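Type IV secretion system protein VirB11 (Brucella suis, PDB 2GZA) hydrolyses ATP as a hexameric ATPase of the type IV secretion system, which could be required to establish the replication niche in the host. Local coordinates at residues Val223-Pro228 and Arg246-Met251; Arg89-Ala94 and Pro107-His112; Arg295-Val300 and Glu312-Leu317; Tyr267-Val272 and Tyr319-Val324. All coordinates share one frame; numbering follows the deposited sequence.

Interaction 1: residues Val223-Pro228 and Arg246-Met251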
# COMPACT_ATOMS: atom_id res chain seq x y z
N VAL C 223 -39.64 -6.12 15.80
CA VAL C 223 -39.72 -5.03 14.83
C VAL C 223 -39.16 -5.53 13.50
O VAL C 223 -38.04 -6.05 13.46
CB VAL C 223 -38.94 -3.76 15.31
CG1 VAL C 223 -38.94 -2.69 14.23
CG2 VAL C 223 -39.55 -3.21 16.59
N HIS C 224 -39.93 -5.39 12.43
CA HIS C 224 -39.44 -5.70 11.08
C HIS C 224 -38.91 -4.43 10.43
O HIS C 224 -39.67 -3.49 10.22
CB HIS C 224 -40.53 -6.30 10.20
CG HIS C 224 -41.11 -7.57 10.72
ND1 HIS C 224 -40.37 -8.71 10.90
CD2 HIS C 224 -42.38 -7.89 11.06
CE1 HIS C 224 -41.15 -9.67 11.35
NE2 HIS C 224 -42.38 -9.20 11.46
N LEU C 225 -37.62 -4.42 10.14
CA LEU C 225 -37.01 -3.31 9.41
C LEU C 225 -36.77 -3.68 7.95
O LEU C 225 -36.50 -4.84 7.62
CB LEU C 225 -35.71 -2.85 10.07
CG LEU C 225 -35.73 -2.41 11.54
CD1 LEU C 225 -34.32 -2.13 12.03
CD2 LEU C 225 -36.63 -1.19 11.77
N PHE C 226 -36.87 -2.69 7.07
CA PHE C 226 -36.79 -2.91 5.63
C PHE C 226 -35.90 -1.90 4.91
O PHE C 226 -35.90 -0.71 5.25
CB PHE C 226 -38.18 -2.91 5.02
CG PHE C 226 -39.03 -4.04 5.50
CD1 PHE C 226 -39.92 -3.85 6.55
CD2 PHE C 226 -38.93 -5.29 4.91
CE1 PHE C 226 -40.70 -4.90 7.00
CE2 PHE C 226 -39.71 -6.34 5.36
CZ PHE C 226 -40.60 -6.15 6.41
N TYR C 227 -35.11 -2.39 3.95
CA TYR C 227 -34.31 -1.53 3.08
C TYR C 227 -34.75 -1.74 1.62
O TYR C 227 -35.06 -2.86 1.22
CB TYR C 227 -32.80 -1.78 3.27
CG TYR C 227 -32.33 -3.19 2.98
CD1 TYR C 227 -31.87 -3.54 1.71
CD2 TYR C 227 -32.32 -4.16 3.97
CE1 TYR C 227 -31.44 -4.84 1.43
CE2 TYR C 227 -31.90 -5.45 3.71
CZ TYR C 227 -31.45 -5.79 2.44
OH TYR C 227 -31.03 -7.07 2.18
N PRO C 228 -34.79 -0.65 0.83
CA PRO C 228 -35.38 -0.72 -0.51
C PRO C 228 -34.50 -1.43 -1.54
O PRO C 228 -33.34 -1.72 -1.25
CB PRO C 228 -35.59 0.75 -0.88
CG PRO C 228 -34.55 1.49 -0.09
CD PRO C 228 -34.28 0.69 1.15
N ARG C 246 -26.93 -0.48 12.19
CA ARG C 246 -26.50 0.55 13.14
C ARG C 246 -27.66 1.07 13.97
O ARG C 246 -27.51 1.37 15.15
CB ARG C 246 -25.77 1.69 12.43
CG ARG C 246 -24.29 1.36 12.14
CD ARG C 246 -23.55 2.46 11.37
NE ARG C 246 -23.30 2.09 9.97
CZ ARG C 246 -23.84 2.69 8.91
NH1 ARG C 246 -24.68 3.71 9.08
NH2 ARG C 246 -23.55 2.28 7.68
N SER C 247 -28.83 1.16 13.35
CA SER C 247 -30.04 1.56 14.04
C SER C 247 -30.37 0.59 15.18
O SER C 247 -30.77 1.01 16.27
CB SER C 247 -31.19 1.67 13.06
OG SER C 247 -32.28 2.37 13.64
N CYS C 248 -30.18 -0.71 14.94
CA CYS C 248 -30.43 -1.75 15.94
C CYS C 248 -29.67 -1.56 17.24
O CYS C 248 -30.17 -1.92 18.30
CB CYS C 248 -30.13 -3.13 15.35
SG CYS C 248 -31.36 -3.63 14.15
N LEU C 249 -28.46 -1.00 17.15
CA LEU C 249 -27.64 -0.73 18.33
C LEU C 249 -28.37 0.18 19.33
O LEU C 249 -28.11 0.11 20.54
CB LEU C 249 -26.30 -0.11 17.93
CG LEU C 249 -25.36 -0.88 16.99
CD1 LEU C 249 -24.17 -0.04 16.61
CD2 LEU C 249 -24.91 -2.21 17.58
N ARG C 250 -29.28 1.00 18.83
CA ARG C 250 -30.03 1.94 19.66
C ARG C 250 -31.47 1.52 19.93
O ARG C 250 -32.23 2.27 20.53
CB ARG C 250 -30.03 3.32 19.02
CG ARG C 250 -28.66 3.90 18.82
CD ARG C 250 -28.72 5.39 18.68
NE ARG C 250 -27.44 5.99 19.01
CZ ARG C 250 -26.53 6.31 18.08
NH1 ARG C 250 -26.77 6.08 16.79
NH2 ARG C 250 -25.38 6.86 18.45
N MET C 251 -31.86 0.33 19.47
CA MET C 251 -33.14 -0.25 19.87
C MET C 251 -32.68 -1.21 20.94
O MET C 251 -31.59 -1.15 21.31
CB MET C 251 -33.84 -0.90 18.68
CG MET C 251 -34.25 0.15 17.66
SD MET C 251 -34.41 -0.45 15.98
CE MET C 251 -33.92 1.00 15.11
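Leu225, on strand 222-226, meets Cys248 on helix 241-248 and Met251 three residues further on, and the whole contact is apolar. One methyl does the touching: CD1 of Leu225 lies 3.9 Å from SG of Cys248 and 4.3 Å from SD of Met251, both sulfur atoms approaching it from the same general side. Leucine suits the strand because its forked end reaches well beyond the backbone. The length is needed, since the CA atoms of Leu225 and Cys248 stand 9.4 Å apart. Cysteine is short and fits where the helix comes near, whereas methionine can send its flexible thioether in from further along the turn. The CB of Leu225 points toward the helix, and with CG opposite the carbonyl carbon (chi1 -57°) the fork carries CD1 on to the sulfurs.

A backbone bond holds the main chain that bears both sulfur residues. A type I turn runs from Cys248 to Met251, closed by Met251 N to Cys248 O at 3.0 Å. It carries the chain around so that Met251 faces the strand again.

Ile206, on the adjacent strand 205-209, touches all three side chains and adds to a buried apolar layer, which Leu244 also joins. A helix laid over parallel strands in this way belongs to a beta-alpha-beta crossover: helix 241-248 links strand 222-226 to strand 255-258, with strand 205-209 between them, as in the P-loop ATPase fold.

Interaction 2: residues Arg89-Ala94 and Pro107-His112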
# COMPACT_ATOMS: atom_id res chain seq x y z
N ARG C 89 -36.43 10.20 4.98
CA ARG C 89 -35.54 10.17 6.14
C ARG C 89 -36.30 9.53 7.31
O ARG C 89 -36.80 10.23 8.20
CB ARG C 89 -35.03 11.57 6.49
CG ARG C 89 -33.84 11.99 5.62
CD ARG C 89 -33.34 13.39 5.92
NE ARG C 89 -32.10 13.66 5.19
CZ ARG C 89 -31.57 14.87 5.03
NH1 ARG C 89 -32.16 15.95 5.54
NH2 ARG C 89 -30.44 15.00 4.36
N PRO C 90 -36.40 8.19 7.30
CA PRO C 90 -37.25 7.46 8.23
C PRO C 90 -36.59 6.94 9.52
O PRO C 90 -37.28 6.31 10.33
CB PRO C 90 -37.73 6.28 7.37
CG PRO C 90 -36.76 6.20 6.19
CD PRO C 90 -35.75 7.28 6.35
N VAL C 91 -35.30 7.18 9.70
CA VAL C 91 -34.61 6.78 10.93
C VAL C 91 -34.15 8.01 11.69
O VAL C 91 -33.44 8.85 11.15
CB VAL C 91 -33.45 5.80 10.63
CG1 VAL C 91 -32.65 5.52 11.89
CG2 VAL C 91 -33.99 4.51 10.04
N LEU C 92 -34.56 8.10 12.95
CA LEU C 92 -34.28 9.27 13.77
C LEU C 92 -33.68 8.90 15.12
O LEU C 92 -34.19 8.02 15.81
CB LEU C 92 -35.57 10.07 13.99
CG LEU C 92 -35.52 11.55 14.39
CD1 LEU C 92 -36.83 12.18 14.07
CD2 LEU C 92 -35.21 11.76 15.87
N SER C 93 -32.60 9.58 15.49
CA SER C 93 -32.01 9.47 16.82
C SER C 93 -32.07 10.82 17.50
O SER C 93 -31.75 11.84 16.90
CB SER C 93 -30.57 8.98 16.76
OG SER C 93 -30.51 7.66 16.27
N ALA C 94 -32.47 10.82 18.77
CA ALA C 94 -32.62 12.06 19.53
C ALA C 94 -32.41 11.86 21.03
O ALA C 94 -32.52 10.75 21.55
CB ALA C 94 -33.98 12.69 19.27
N PRO C 107 -42.34 3.91 8.66
CA PRO C 107 -42.90 3.02 7.63
C PRO C 107 -42.24 2.65 6.29
O PRO C 107 -42.58 1.59 5.76
CB PRO C 107 -44.27 3.62 7.38
CG PRO C 107 -44.68 3.96 8.71
CD PRO C 107 -43.46 4.53 9.40
N PRO C 108 -41.40 3.50 5.67
CA PRO C 108 -40.71 2.72 4.63
C PRO C 108 -39.67 1.78 5.26
O PRO C 108 -39.58 0.62 4.87
CB PRO C 108 -40.07 3.77 3.73
CG PRO C 108 -39.96 5.00 4.59
CD PRO C 108 -41.04 4.93 5.66
N ALA C 109 -38.94 2.27 6.26
CA ALA C 109 -37.87 1.49 6.87
C ALA C 109 -38.33 0.44 7.90
O ALA C 109 -37.56 -0.44 8.27
CB ALA C 109 -36.81 2.41 7.46
N CYS C 110 -39.58 0.54 8.35
CA CYS C 110 -40.17 -0.48 9.22
C CYS C 110 -41.51 -0.94 8.64
O CYS C 110 -42.03 -0.32 7.73
CB CYS C 110 -40.36 0.03 10.65
SG CYS C 110 -41.72 1.21 10.87
N GLU C 111 -42.05 -2.03 9.18
CA GLU C 111 -43.33 -2.60 8.75
C GLU C 111 -44.39 -1.52 8.57
O GLU C 111 -44.56 -0.66 9.44
CB GLU C 111 -43.81 -3.62 9.79
CG GLU C 111 -45.03 -4.47 9.40
CD GLU C 111 -45.51 -5.40 10.51
OE1 GLU C 111 -44.70 -5.80 11.37
OE2 GLU C 111 -46.71 -5.75 10.54
N HIS C 112 -45.10 -1.58 7.44
CA HIS C 112 -46.14 -0.60 7.13
C HIS C 112 -47.26 -0.61 8.15
O HIS C 112 -47.63 -1.67 8.67
CB HIS C 112 -46.68 -0.78 5.70
CG HIS C 112 -47.52 -2.00 5.52
ND1 HIS C 112 -47.03 -3.17 4.98
CD2 HIS C 112 -48.83 -2.23 5.78
CE1 HIS C 112 -47.99 -4.07 4.93
NE2 HIS C 112 -49.09 -3.52 5.41
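Pro90, just before strand 91-95, faces the loop that follows strand 101-105 at Pro108 and Ala109, and the backbones come closest where the CA atoms of Pro90 and Ala109 are 6.2 Å apart. Such a short separation calls for small or compact side chains, which is what the three central residues supply. The rings of Pro90 and Pro108 cross obliquely, with CG of Pro90 3.8 Å from CG of Pro108. CB of Pro90 is equally close to that same CG, so one corner of the Pro108 ring meets a side of the other ring. Ala109 adds a single methyl: its CB lies 4.0 Å from Pro90 CB, and Val91 CG2 approaches it more loosely at 4.4 Å. Proline suits both places because its closed ring presents a rigid apolar surface and has no amide hydrogen to satisfy. The methyl of Ala109 is short enough to let the loop come this near. Contact between the segments is therefore wholly van der Waals.

Beyond the pair, the backbone of Pro90 bonds that of Arg106, continuing the antiparallel pairing of strands 91-95 and 101-105. Val91 packs on Gln103 and Val105, while Leu92 turns to Thr77 and Ala78 of helix 67-81. The loop itself bonds through Ala109 and Glu111 to strand 222-226, placing the contact between the N-terminal antiparallel sheet and the parallel sheet.

Interaction 3: residues Arg295-Val300 and Glu312-Leu317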
# COMPACT_ATOMS: atom_id res chain seq x y z
N ARG C 295 -16.42 -15.99 1.07
CA ARG C 295 -17.31 -14.96 0.52
C ARG C 295 -17.62 -13.81 1.48
O ARG C 295 -17.80 -12.69 1.04
CB ARG C 295 -18.61 -15.58 0.01
CG ARG C 295 -18.45 -16.34 -1.29
CD ARG C 295 -19.73 -16.39 -2.08
NE ARG C 295 -20.04 -15.11 -2.71
CZ ARG C 295 -21.14 -14.41 -2.49
NH1 ARG C 295 -22.08 -14.86 -1.67
NH2 ARG C 295 -21.31 -13.26 -3.12
N LEU C 296 -17.69 -14.10 2.78
CA LEU C 296 -17.91 -13.07 3.79
C LEU C 296 -16.76 -12.08 3.83
O LEU C 296 -16.97 -10.87 4.00
CB LEU C 296 -18.13 -13.67 5.18
CG LEU C 296 -19.41 -14.49 5.38
CD1 LEU C 296 -19.46 -15.09 6.77
CD2 LEU C 296 -20.66 -13.67 5.10
N ALA C 297 -15.55 -12.60 3.65
CA ALA C 297 -14.34 -11.79 3.61
C ALA C 297 -14.34 -10.83 2.42
O ALA C 297 -13.93 -9.68 2.57
CB ALA C 297 -13.11 -12.68 3.59
N LEU C 298 -14.81 -11.30 1.27
CA LEU C 298 -14.95 -10.46 0.08
C LEU C 298 -15.99 -9.35 0.28
O LEU C 298 -15.84 -8.25 -0.24
CB LEU C 298 -15.30 -11.31 -1.14
CG LEU C 298 -14.22 -12.01 -1.99
CD1 LEU C 298 -12.94 -12.38 -1.23
CD2 LEU C 298 -14.80 -13.22 -2.72
N MET C 299 -17.04 -9.65 1.04
CA MET C 299 -18.06 -8.67 1.35
C MET C 299 -17.51 -7.57 2.26
O MET C 299 -17.82 -6.39 2.08
CB MET C 299 -19.28 -9.34 1.98
CG MET C 299 -20.03 -10.22 1.02
SD MET C 299 -21.24 -11.25 1.84
CE MET C 299 -21.79 -12.26 0.47
N VAL C 300 -16.68 -7.96 3.23
CA VAL C 300 -16.03 -7.02 4.13
C VAL C 300 -15.19 -6.01 3.35
O VAL C 300 -15.18 -4.81 3.65
CB VAL C 300 -15.15 -7.74 5.20
CG1 VAL C 300 -14.39 -6.75 6.06
CG2 VAL C 300 -16.01 -8.65 6.07
N GLU C 312 -5.88 -11.25 6.51
CA GLU C 312 -5.73 -12.13 7.67
C GLU C 312 -6.52 -11.66 8.91
O GLU C 312 -6.95 -12.48 9.70
CB GLU C 312 -4.25 -12.33 8.01
N ILE C 313 -6.71 -10.35 9.05
CA ILE C 313 -7.47 -9.78 10.17
C ILE C 313 -8.98 -9.90 9.94
O ILE C 313 -9.73 -10.17 10.88
CB ILE C 313 -7.03 -8.31 10.46
CG1 ILE C 313 -5.53 -8.25 10.79
CG2 ILE C 313 -7.86 -7.67 11.58
CD1 ILE C 313 -5.05 -9.28 11.81
N ILE C 314 -9.41 -9.73 8.69
CA ILE C 314 -10.80 -9.95 8.30
C ILE C 314 -11.19 -11.40 8.63
O ILE C 314 -12.21 -11.65 9.27
CB ILE C 314 -11.01 -9.65 6.80
CG1 ILE C 314 -10.80 -8.15 6.53
CG2 ILE C 314 -12.41 -10.08 6.34
CD1 ILE C 314 -10.68 -7.77 5.08
N ARG C 315 -10.34 -12.33 8.21
CA ARG C 315 -10.56 -13.75 8.46
C ARG C 315 -10.54 -14.09 9.95
O ARG C 315 -11.25 -14.99 10.39
CB ARG C 315 -9.52 -14.60 7.71
CG ARG C 315 -9.70 -14.63 6.18
CD ARG C 315 -11.09 -15.11 5.75
NE ARG C 315 -11.30 -16.51 6.11
CZ ARG C 315 -11.12 -17.54 5.29
NH1 ARG C 315 -10.74 -17.34 4.03
NH2 ARG C 315 -11.33 -18.77 5.73
N ARG C 316 -9.74 -13.38 10.71
CA ARG C 316 -9.73 -13.55 12.15
C ARG C 316 -11.00 -12.99 12.80
O ARG C 316 -11.55 -13.61 13.71
CB ARG C 316 -8.48 -12.91 12.75
CG ARG C 316 -8.44 -12.88 14.26
CD ARG C 316 -8.00 -11.50 14.66
NE ARG C 316 -7.66 -11.35 16.07
CZ ARG C 316 -6.60 -11.88 16.66
NH1 ARG C 316 -5.79 -12.64 15.99
NH2 ARG C 316 -6.37 -11.66 17.94
N LEU C 317 -11.48 -11.85 12.32
CA LEU C 317 -12.72 -11.26 12.82
C LEU C 317 -13.91 -12.18 12.59
O LEU C 317 -14.74 -12.34 13.48
CB LEU C 317 -12.96 -9.87 12.21
CG LEU C 317 -12.54 -8.69 13.09
CD1 LEU C 317 -13.11 -8.79 14.51
CD2 LEU C 317 -11.06 -8.56 13.15
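Ile314 inserts its branched side chain against Ala297 and Val300, joining two consecutive helices, 289-300 and 311-321, of the P-loop ATPase fold. The short segments cross steeply, at 119° with axes 9.7 Å apart, so contact is concentrated near one crossing point and does not run along a shared groove.

Apolar packing makes up most of it. CG2 of Ile314 lies 3.8 Å from Ala297 CA and also 3.8 Å from Ala297 CB. The alanine has almost no side chain, so the methyl can settle against the helix backbone itself. One turn further on, Val300 and Ile314 reach toward each other tip to tip, and CG1 of Val300 stands 3.9 Å from CG1 of Ile314. Beta-branched residues suit this place, since each fork offers two contact surfaces close to its helix. Val300 also touches Tyr267 and Ile270 of helix 265-274, which extends the buried layer.

Arg316 and Arg295 point from the outer faces of the helices to other subunits: Arg316 forms a salt bridge with Glu294 of a neighbouring subunit, and Arg295 bonds Asn271 of a third. Arg315 borders the apolar patch and does double duty. Its guanidinium, turned onward at chi3 (-66°), is held by a salt bridge to Glu294 and hydrogen bonds to Tyr311 and Tyr319 of its own chain. Its aliphatic part packs, the bend at chi2 (-56°) bringing CD to 3.8 Å from Ala297 CB.

Interaction 4: residues Tyr267-Val272 and Tyr319-Val324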
# COMPACT_ATOMS: atom_id res chain seq x y z
N TYR C 267 -19.26 -6.04 7.32
CA TYR C 267 -18.37 -5.38 8.26
C TYR C 267 -19.13 -4.80 9.45
O TYR C 267 -18.66 -4.89 10.60
CB TYR C 267 -17.57 -4.28 7.56
CG TYR C 267 -16.59 -3.56 8.46
CD1 TYR C 267 -15.33 -4.07 8.70
CD2 TYR C 267 -16.94 -2.36 9.07
CE1 TYR C 267 -14.44 -3.40 9.53
CE2 TYR C 267 -16.05 -1.68 9.90
CZ TYR C 267 -14.80 -2.22 10.12
OH TYR C 267 -13.90 -1.57 10.93
N ASP C 268 -20.28 -4.19 9.19
CA ASP C 268 -21.13 -3.69 10.25
C ASP C 268 -21.65 -4.87 11.08
O ASP C 268 -21.73 -4.75 12.30
CB ASP C 268 -22.27 -2.88 9.67
CG ASP C 268 -21.77 -1.72 8.84
OD1 ASP C 268 -21.67 -1.88 7.60
OD2 ASP C 268 -21.46 -0.66 9.43
N PHE C 269 -21.96 -5.99 10.43
CA PHE C 269 -22.41 -7.19 11.11
C PHE C 269 -21.35 -7.63 12.11
O PHE C 269 -21.65 -7.88 13.28
CB PHE C 269 -22.68 -8.32 10.10
CG PHE C 269 -23.26 -9.56 10.72
CD1 PHE C 269 -24.62 -9.68 10.94
CD2 PHE C 269 -22.43 -10.62 11.08
CE1 PHE C 269 -25.17 -10.83 11.50
CE2 PHE C 269 -22.96 -11.77 11.65
CZ PHE C 269 -24.34 -11.87 11.86
N ILE C 270 -20.11 -7.73 11.64
CA ILE C 270 -18.97 -8.09 12.48
C ILE C 270 -18.86 -7.17 13.67
O ILE C 270 -18.62 -7.60 14.80
CB ILE C 270 -17.64 -8.07 11.68
CG1 ILE C 270 -17.53 -9.30 10.78
CG2 ILE C 270 -16.42 -8.02 12.61
CD1 ILE C 270 -16.36 -9.24 9.80
N ASN C 271 -19.06 -5.88 13.44
CA ASN C 271 -18.95 -4.94 14.54
C ASN C 271 -20.12 -4.93 15.48
O ASN C 271 -19.95 -4.65 16.67
CB ASN C 271 -18.69 -3.52 14.07
CG ASN C 271 -17.24 -3.15 14.20
OD1 ASN C 271 -16.64 -3.28 15.27
ND2 ASN C 271 -16.65 -2.70 13.10
N VAL C 272 -21.31 -5.25 14.98
CA VAL C 272 -22.46 -5.38 15.84
C VAL C 272 -22.24 -6.59 16.76
O VAL C 272 -22.43 -6.50 17.98
CB VAL C 272 -23.75 -5.52 15.02
CG1 VAL C 272 -24.90 -6.02 15.89
CG2 VAL C 272 -24.10 -4.18 14.37
N TYR C 319 -13.86 -15.44 12.38
CA TYR C 319 -13.75 -16.57 13.29
C TYR C 319 -14.08 -16.23 14.74
O TYR C 319 -14.55 -17.09 15.49
CB TYR C 319 -12.38 -17.23 13.21
CG TYR C 319 -12.10 -17.98 11.91
CD1 TYR C 319 -10.85 -17.90 11.30
CD2 TYR C 319 -13.08 -18.75 11.30
CE1 TYR C 319 -10.59 -18.58 10.12
CE2 TYR C 319 -12.83 -19.43 10.11
CZ TYR C 319 -11.58 -19.34 9.53
OH TYR C 319 -11.31 -20.01 8.35
N LEU C 320 -13.83 -14.98 15.14
CA LEU C 320 -14.14 -14.52 16.48
C LEU C 320 -15.63 -14.28 16.67
O LEU C 320 -16.15 -14.38 17.78
CB LEU C 320 -13.37 -13.24 16.79
CG LEU C 320 -11.87 -13.42 17.06
CD1 LEU C 320 -11.20 -12.08 17.10
CD2 LEU C 320 -11.62 -14.19 18.35
N VAL C 321 -16.31 -14.00 15.57
CA VAL C 321 -17.68 -13.53 15.58
C VAL C 321 -18.67 -14.63 15.16
O VAL C 321 -19.77 -14.71 15.69
CB VAL C 321 -17.80 -12.29 14.67
CG1 VAL C 321 -19.17 -12.16 14.04
CG2 VAL C 321 -17.43 -11.05 15.45
N VAL C 322 -18.27 -15.47 14.21
CA VAL C 322 -19.16 -16.49 13.65
C VAL C 322 -18.91 -17.83 14.31
O VAL C 322 -17.84 -18.40 14.15
CB VAL C 322 -19.03 -16.62 12.09
CG1 VAL C 322 -19.89 -17.76 11.57
CG2 VAL C 322 -19.40 -15.32 11.39
N ASP C 323 -19.91 -18.33 15.02
CA ASP C 323 -19.77 -19.56 15.79
C ASP C 323 -20.07 -20.79 14.95
O ASP C 323 -19.31 -21.76 14.97
CB ASP C 323 -20.67 -19.53 17.03
CG ASP C 323 -20.25 -18.48 18.02
OD1 ASP C 323 -19.06 -18.47 18.40
OD2 ASP C 323 -21.11 -17.66 18.43
N VAL C 324 -21.18 -20.76 14.22
CA VAL C 324 -21.63 -21.91 13.47
C VAL C 324 -21.96 -21.52 12.03
O VAL C 324 -22.55 -20.47 11.79
CB VAL C 324 -22.87 -22.58 14.14
CG1 VAL C 324 -23.35 -23.78 13.34
CG2 VAL C 324 -22.56 -22.99 15.57
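Val321, in the last turn of helix 311-321, sits against Ile270 of helix 265-274, and this is the tight part of the contact. Its CG2 lies 3.7 Å from the carbonyl O of Ile270, so a methyl rests on the helix backbone as well as on a side chain. The same CG2 is 4.3 Å from Ile270 CG2. Valine suits the place: its CB points at the other helix, where the CA atoms of the pair are only 6.4 Å apart, and a longer chain is not needed to span the gap.

Phe269 touches more loosely. With CG anti to the backbone N (chi1 -175°), its ring swings nearer than its CB direction suggests, and CE2 comes to 4.5 Å from Val321 CG1 at an oblique approach.

Just beyond, Val322 leaves the helical conformation and the chain enters strand 324-331 of the P-loop ATPase sheet, where Val324 bonds Val177 and Val179, at the start of the neighbouring parallel strand 178-182.

Two partly exposed residues mark the less enclosed ends. Asn271 directs its CB away from the 319-324 segment, its polar side chain lying toward a neighbouring subunit. At the other end, the ring of Tyr319 meets that of Phe293, their planes at about 50°.

In the fold
From the N terminus, interaction 2 closes first, joining the start of strand 91-95 to the loop after strand 101-105. Interaction 1 follows in series, closing the span from strand 222-226 to the end of segment 246-251. The two adjoin through backbone pairing of Ala109 with Phe226 and Glu111 with His224, which ties the antiparallel sheet to the parallel one. Interaction 4 then spans 267-324, and within that span lies interaction 3, both using helix 311-321; Val300, Ile270, Tyr267 and Leu317 knit them together. Leu249 packs on Val272, with a long, weak Arg246-Asp268 ion pair nearby, connecting interaction 1 to interaction 4. Interactions 2 and 3 stay about 21 Å apart at their nearest atoms.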